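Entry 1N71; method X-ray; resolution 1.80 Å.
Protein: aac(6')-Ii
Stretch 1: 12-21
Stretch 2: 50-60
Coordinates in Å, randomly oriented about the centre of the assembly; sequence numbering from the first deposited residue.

Stretch 1 (12-21) VLKDQLSDLL
Stretch 2, residues 50-60: AVDQDELVGFI

A helix packs obliquely across a β-hairpin through a small, largely apolar contact that buries 427 Å². Residues 12-21 are helical throughout, with i to i+4 bonds such as Leu20 N to Gln16 O (2.9 Å). Strands 50-52 and 55-60 pair around a turn at Gln53 and Asp54, closed by Asp52 N to Glu55 O and Glu55 N to Asp52 O, both 2.8 Å. The helix runs 42° from strand 55-60, their axes approaching to 8.3 Å; Gln16 lies opposite Leu56, CA to CA 6.3 Å.

Leu56 (chi1 t, chi2 p) points toward the helix and is the most covered residue. Its CD2 lies 3.6 Å from Leu17 CA and 4.0 Å from Leu13 O, so a branched aliphatic chain suits a site against helix backbone. Leu13 (m, t) starts sideways, but its CD2 reaches Val51 CG2 and Leu56 CB, each at 4.1 Å. Leu17 (t, p) sets CD2 over the Phe59 ring, 3.9 Å from the centroid and 4° off the normal, a CH-pi contact; Phe59 (chi1 t, chi2 82°) offers the broad face this needs. Leu20 (t, p) brings CD2 within 4.4 Å of Gly58 N, while Val57 points away. Gln16 (m, t) points its CA-to-CB bond toward the hairpin, and its long chain reaches the backbone near Asp54 and Leu56.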

ATOM      1  N   VAL A  12       8.208 -23.537  18.250  1.00 40.34           N
ATOM      2  CA  VAL A  12       9.641 -23.280  18.188  1.00 39.98           C
ATOM      3  C   VAL A  12       9.984 -22.422  16.977  1.00 39.81           C
ATOM      4  O   VAL A  12      10.677 -21.409  17.101  1.00 39.82           O
ATOM      5  CB  VAL A  12      10.439 -24.599  18.121  1.00 40.82           C
ATOM      6  CG1 VAL A  12      11.928 -24.305  18.119  1.00 40.46           C
ATOM      7  CG2 VAL A  12      10.077 -25.483  19.306  1.00 41.01           C
ATOM      8  N   LEU A  13       9.501 -22.829  15.806  1.00 39.65           N
ATOM      9  CA  LEU A  13       9.750 -22.080  14.578  1.00 39.07           C
ATOM     10  C   LEU A  13       9.221 -20.658  14.702  1.00 37.97           C
ATOM     11  O   LEU A  13       9.902 -19.699  14.338  1.00 37.76           O
ATOM     12  CB  LEU A  13       9.087 -22.771  13.385  1.00 39.18           C
ATOM     13  CG  LEU A  13       9.900 -23.839  12.650  1.00 39.63           C
ATOM     14  CD1 LEU A  13       9.016 -24.545  11.632  1.00 38.92           C
ATOM     15  CD2 LEU A  13      11.097 -23.188  11.962  1.00 37.64           C
ATOM     16  N   LYS A  14       8.005 -20.520  15.216  1.00 38.63           N
ATOM     17  CA  LYS A  14       7.417 -19.201  15.380  1.00 39.41           C
ATOM     18  C   LYS A  14       8.238 -18.349  16.343  1.00 39.72           C
ATOM     19  O   LYS A  14       8.233 -17.122  16.253  1.00 40.31           O
ATOM     20  CB  LYS A  14       5.965 -19.319  15.852  1.00 39.28           C
ATOM     21  CG  LYS A  14       5.037 -19.821  14.754  1.00 40.39           C
ATOM     22  CD  LYS A  14       3.565 -19.636  15.086  1.00 41.85           C
ATOM     23  CE  LYS A  14       3.069 -20.674  16.073  1.00 42.61           C
ATOM     24  NZ  LYS A  14       1.593 -20.570  16.258  1.00 44.30           N
ATOM     25  N   ASP A  15       8.955 -19.001  17.255  1.00 40.37           N
ATOM     26  CA  ASP A  15       9.795 -18.278  18.203  1.00 40.80           C
ATOM     27  C   ASP A  15      11.018 -17.718  17.492  1.00 39.43           C
ATOM     28  O   ASP A  15      11.400 -16.565  17.704  1.00 39.23           O
ATOM     29  CB  ASP A  15      10.252 -19.196  19.340  1.00 44.42           C
ATOM     30  CG  ASP A  15       9.217 -19.325  20.436  1.00 47.11           C
ATOM     31  OD1 ASP A  15       8.811 -18.281  20.994  1.00 48.05           O
ATOM     32  OD2 ASP A  15       8.811 -20.466  20.742  1.00 50.36           O
ATOM     33  N   GLN A  16      11.629 -18.540  16.644  1.00 37.50           N
ATOM     34  CA  GLN A  16      12.810 -18.124  15.903  1.00 35.03           C
ATOM     35  C   GLN A  16      12.454 -16.973  14.968  1.00 33.25           C
ATOM     36  O   GLN A  16      13.251 -16.056  14.771  1.00 32.02           O
ATOM     37  CB  GLN A  16      13.374 -19.296  15.098  1.00 36.85           C
ATOM     38  CG  GLN A  16      13.580 -20.570  15.908  1.00 35.79           C
ATOM     39  CD  GLN A  16      14.367 -21.621  15.147  1.00 36.15           C
ATOM     40  OE1 GLN A  16      14.043 -22.809  15.188  1.00 36.80           O
ATOM     41  NE2 GLN A  16      15.415 -21.190  14.457  1.00 34.35           N
ATOM     42  N   LEU A  17      11.253 -17.021  14.397  1.00 32.58           N
ATOM     43  CA  LEU A  17      10.810 -15.963  13.496  1.00 32.18           C
ATOM     44  C   LEU A  17      10.717 -14.660  14.277  1.00 33.23           C
ATOM     45  O   LEU A  17      11.164 -13.609  13.817  1.00 32.95           O
ATOM     46  CB  LEU A  17       9.444 -16.301  12.893  1.00 30.94           C
ATOM     47  CG  LEU A  17       8.875 -15.234  11.948  1.00 29.76           C
ATOM     48  CD1 LEU A  17       9.854 -14.986  10.816  1.00 28.92           C
ATOM     49  CD2 LEU A  17       7.528 -15.682  11.404  1.00 28.21           C
ATOM     50  N   SER A  18      10.138 -14.742  15.470  1.00 35.32           N
ATOM     51  CA  SER A  18       9.993 -13.576  16.331  1.00 37.62           C
ATOM     52  C   SER A  18      11.356 -12.949  16.609  1.00 38.85           C
ATOM     53  O   SER A  18      11.540 -11.745  16.444  1.00 38.94           O
ATOM     54  CB  SER A  18       9.330 -13.974  17.650  1.00 37.33           C
ATOM     55  OG  SER A  18       9.185 -12.850  18.499  1.00 39.06           O
ATOM     56  N   ASP A  19      12.312 -13.769  17.031  1.00 40.70           N
ATOM     57  CA  ASP A  19      13.650 -13.270  17.315  1.00 41.92           C
ATOM     58  C   ASP A  19      14.228 -12.623  16.062  1.00 42.29           C
ATOM     59  O   ASP A  19      14.642 -11.461  16.081  1.00 42.86           O
ATOM     60  CB  ASP A  19      14.569 -14.408  17.765  1.00 43.13           C
ATOM     61  CG  ASP A  19      14.119 -15.044  19.065  1.00 44.12           C
ATOM     62  OD1 ASP A  19      13.805 -14.298  20.015  1.00 44.02           O
ATOM     63  OD2 ASP A  19      14.087 -16.292  19.140  1.00 45.07           O
ATOM     64  N   LEU A  20      14.240 -13.385  14.973  1.00 41.34           N
ATOM     65  CA  LEU A  20      14.768 -12.910  13.704  1.00 40.32           C
ATOM     66  C   LEU A  20      14.202 -11.545  13.327  1.00 39.68           C
ATOM     67  O   LEU A  20      14.919 -10.690  12.808  1.00 38.79           O
ATOM     68  CB  LEU A  20      14.456 -13.924  12.602  1.00 40.60           C
ATOM     69  CG  LEU A  20      15.050 -13.648  11.222  1.00 40.44           C
ATOM     70  CD1 LEU A  20      16.557 -13.488  11.326  1.00 40.73           C
ATOM     71  CD2 LEU A  20      14.697 -14.794  10.289  1.00 41.57           C
ATOM     72  N   LEU A  21      12.916 -11.342  13.591  1.00 39.42           N
ATOM     73  CA  LEU A  21      12.265 -10.074  13.279  1.00 39.84           C
ATOM     74  C   LEU A  21      12.695  -8.990  14.260  1.00 40.71           C
ATOM     75  O   LEU A  21      12.934  -7.849  13.868  1.00 41.18           O
ATOM     76  CB  LEU A  21      10.743 -10.232  13.321  1.00 39.06           C
ATOM     77  CG  LEU A  21      10.122 -11.134  12.252  1.00 38.25           C
ATOM     78  CD1 LEU A  21       8.636 -11.300  12.513  1.00 38.16           C
ATOM     79  CD2 LEU A  21      10.358 -10.529  10.877  1.00 37.92           C
ATOM     80  N   ALA A  50      12.803 -20.698   5.373  1.00 22.08           N
ATOM     81  CA  ALA A  50      14.074 -21.232   4.923  1.00 23.57           C
ATOM     82  C   ALA A  50      14.663 -21.833   6.190  1.00 25.53           C
ATOM     83  O   ALA A  50      14.942 -21.112   7.149  1.00 22.26           O
ATOM     84  CB  ALA A  50      14.962 -20.119   4.402  1.00 21.91           C
ATOM     85  N   VAL A  51      14.824 -23.152   6.206  1.00 27.84           N
ATOM     86  CA  VAL A  51      15.356 -23.822   7.383  1.00 30.97           C
ATOM     87  C   VAL A  51      16.593 -24.658   7.096  1.00 33.41           C
ATOM     88  O   VAL A  51      16.625 -25.448   6.154  1.00 32.62           O
ATOM     89  CB  VAL A  51      14.289 -24.731   8.027  1.00 30.98           C
ATOM     90  CG1 VAL A  51      14.859 -25.411   9.266  1.00 32.45           C
ATOM     91  CG2 VAL A  51      13.069 -23.908   8.396  1.00 31.50           C
ATOM     92  N   ASP A  52      17.616 -24.461   7.917  1.00 36.45           N
ATOM     93  CA  ASP A  52      18.854 -25.209   7.788  1.00 40.01           C
ATOM     94  C   ASP A  52      18.841 -26.170   8.966  1.00 41.38           C
ATOM     95  O   ASP A  52      18.943 -25.750  10.121  1.00 42.47           O
ATOM     96  CB  ASP A  52      20.060 -24.275   7.881  1.00 42.16           C
ATOM     97  CG  ASP A  52      21.357 -24.966   7.512  1.00 44.98           C
ATOM     98  OD1 ASP A  52      21.641 -26.040   8.081  1.00 46.80           O
ATOM     99  OD2 ASP A  52      22.093 -24.435   6.655  1.00 47.45           O
ATOM    100  N   GLN A  53      18.699 -27.458   8.673  1.00 41.44           N
ATOM    101  CA  GLN A  53      18.636 -28.471   9.716  1.00 41.45           C
ATOM    102  C   GLN A  53      17.347 -28.239  10.504  1.00 40.24           C
ATOM    103  O   GLN A  53      16.291 -28.759  10.139  1.00 41.13           O
ATOM    104  N   ASP A  54      17.433 -27.441  11.564  1.00 37.71           N
ATOM    105  CA  ASP A  54      16.272 -27.146  12.395  1.00 35.23           C
ATOM    106  C   ASP A  54      16.218 -25.654  12.723  1.00 34.26           C
ATOM    107  O   ASP A  54      15.359 -25.203  13.479  1.00 33.79           O
ATOM    108  CB  ASP A  54      16.348 -27.950  13.695  1.00 35.99           C
ATOM    109  N   GLU A  55      17.138 -24.892  12.143  1.00 33.45           N
ATOM    110  CA  GLU A  55      17.207 -23.456  12.393  1.00 32.50           C
ATOM    111  C   GLU A  55      16.580 -22.624  11.284  1.00 30.74           C
ATOM    112  O   GLU A  55      16.865 -22.830  10.106  1.00 28.88           O
ATOM    113  CB  GLU A  55      18.667 -23.035  12.591  1.00 34.42           C
ATOM    114  CG  GLU A  55      18.913 -21.532  12.544  1.00 37.01           C
ATOM    115  CD  GLU A  55      20.365 -21.160  12.824  1.00 38.67           C
ATOM    116  OE1 GLU A  55      21.270 -21.891  12.370  1.00 40.11           O
ATOM    117  OE2 GLU A  55      20.601 -20.126  13.485  1.00 39.30           O
ATOM    118  N   LEU A  56      15.719 -21.688  11.672  1.00 29.86           N
ATOM    119  CA  LEU A  56      15.066 -20.801  10.713  1.00 29.21           C
ATOM    120  C   LEU A  56      16.066 -19.714  10.339  1.00 28.67           C
ATOM    121  O   LEU A  56      16.459 -18.912  11.187  1.00 30.21           O
ATOM    122  CB  LEU A  56      13.826 -20.154  11.331  1.00 29.64           C
ATOM    123  CG  LEU A  56      13.004 -19.280  10.374  1.00 30.90           C
ATOM    124  CD1 LEU A  56      12.279 -20.171   9.380  1.00 30.59           C
ATOM    125  CD2 LEU A  56      12.004 -18.437  11.152  1.00 30.81           C
ATOM    126  N   VAL A  57      16.472 -19.681   9.076  1.00 25.59           N
ATOM    127  CA  VAL A  57      17.439 -18.692   8.622  1.00 23.94           C
ATOM    128  C   VAL A  57      16.828 -17.631   7.705  1.00 23.57           C
ATOM    129  O   VAL A  57      17.483 -16.642   7.371  1.00 23.58           O
ATOM    130  CB  VAL A  57      18.614 -19.370   7.881  1.00 25.45           C
ATOM    131  CG1 VAL A  57      19.359 -20.313   8.834  1.00 24.21           C
ATOM    132  CG2 VAL A  57      18.096 -20.135   6.674  1.00 22.98           C
ATOM    133  N   GLY A  58      15.579 -17.840   7.301  1.00 21.37           N
ATOM    134  CA  GLY A  58      14.925 -16.885   6.426  1.00 20.77           C
ATOM    135  C   GLY A  58      13.419 -17.060   6.376  1.00 20.17           C
ATOM    136  O   GLY A  58      12.899 -18.164   6.556  1.00 20.68           O
ATOM    137  N   PHE A  59      12.707 -15.966   6.133  1.00 19.07           N
ATOM    138  CA  PHE A  59      11.254 -16.018   6.072  1.00 18.27           C
ATOM    139  C   PHE A  59      10.726 -14.979   5.096  1.00 16.90           C
ATOM    140  O   PHE A  59      11.277 -13.885   4.986  1.00 16.79           O
ATOM    141  CB  PHE A  59      10.654 -15.743   7.452  1.00 16.67           C
ATOM    142  CG  PHE A  59       9.151 -15.762   7.477  1.00 18.37           C
ATOM    143  CD1 PHE A  59       8.458 -16.969   7.558  1.00 19.17           C
ATOM    144  CD2 PHE A  59       8.422 -14.574   7.400  1.00 16.49           C
ATOM    145  CE1 PHE A  59       7.060 -16.997   7.563  1.00 20.17           C
ATOM    146  CE2 PHE A  59       7.031 -14.585   7.405  1.00 18.84           C
ATOM    147  CZ  PHE A  59       6.342 -15.804   7.487  1.00 20.14           C
ATOM    148  N   ILE A  60       9.660 -15.333   4.391  1.00 18.13           N
ATOM    149  CA  ILE A  60       9.035 -14.419   3.445  1.00 16.28           C
ATOM    150  C   ILE A  60       7.531 -14.659   3.486  1.00 16.88           C
ATOM    151  O   ILE A  60       7.075 -15.788   3.677  1.00 18.39           O
ATOM    152  CB  ILE A  60       9.569 -14.629   2.003  1.00 16.67           C
ATOM    153  CG1 ILE A  60       9.082 -13.491   1.099  1.00 14.11           C
ATOM    154  CG2 ILE A  60       9.108 -15.977   1.455  1.00 16.40           C
ATOM    155  CD1 ILE A  60       9.682 -13.511  -0.299  1.00 13.44           C
TER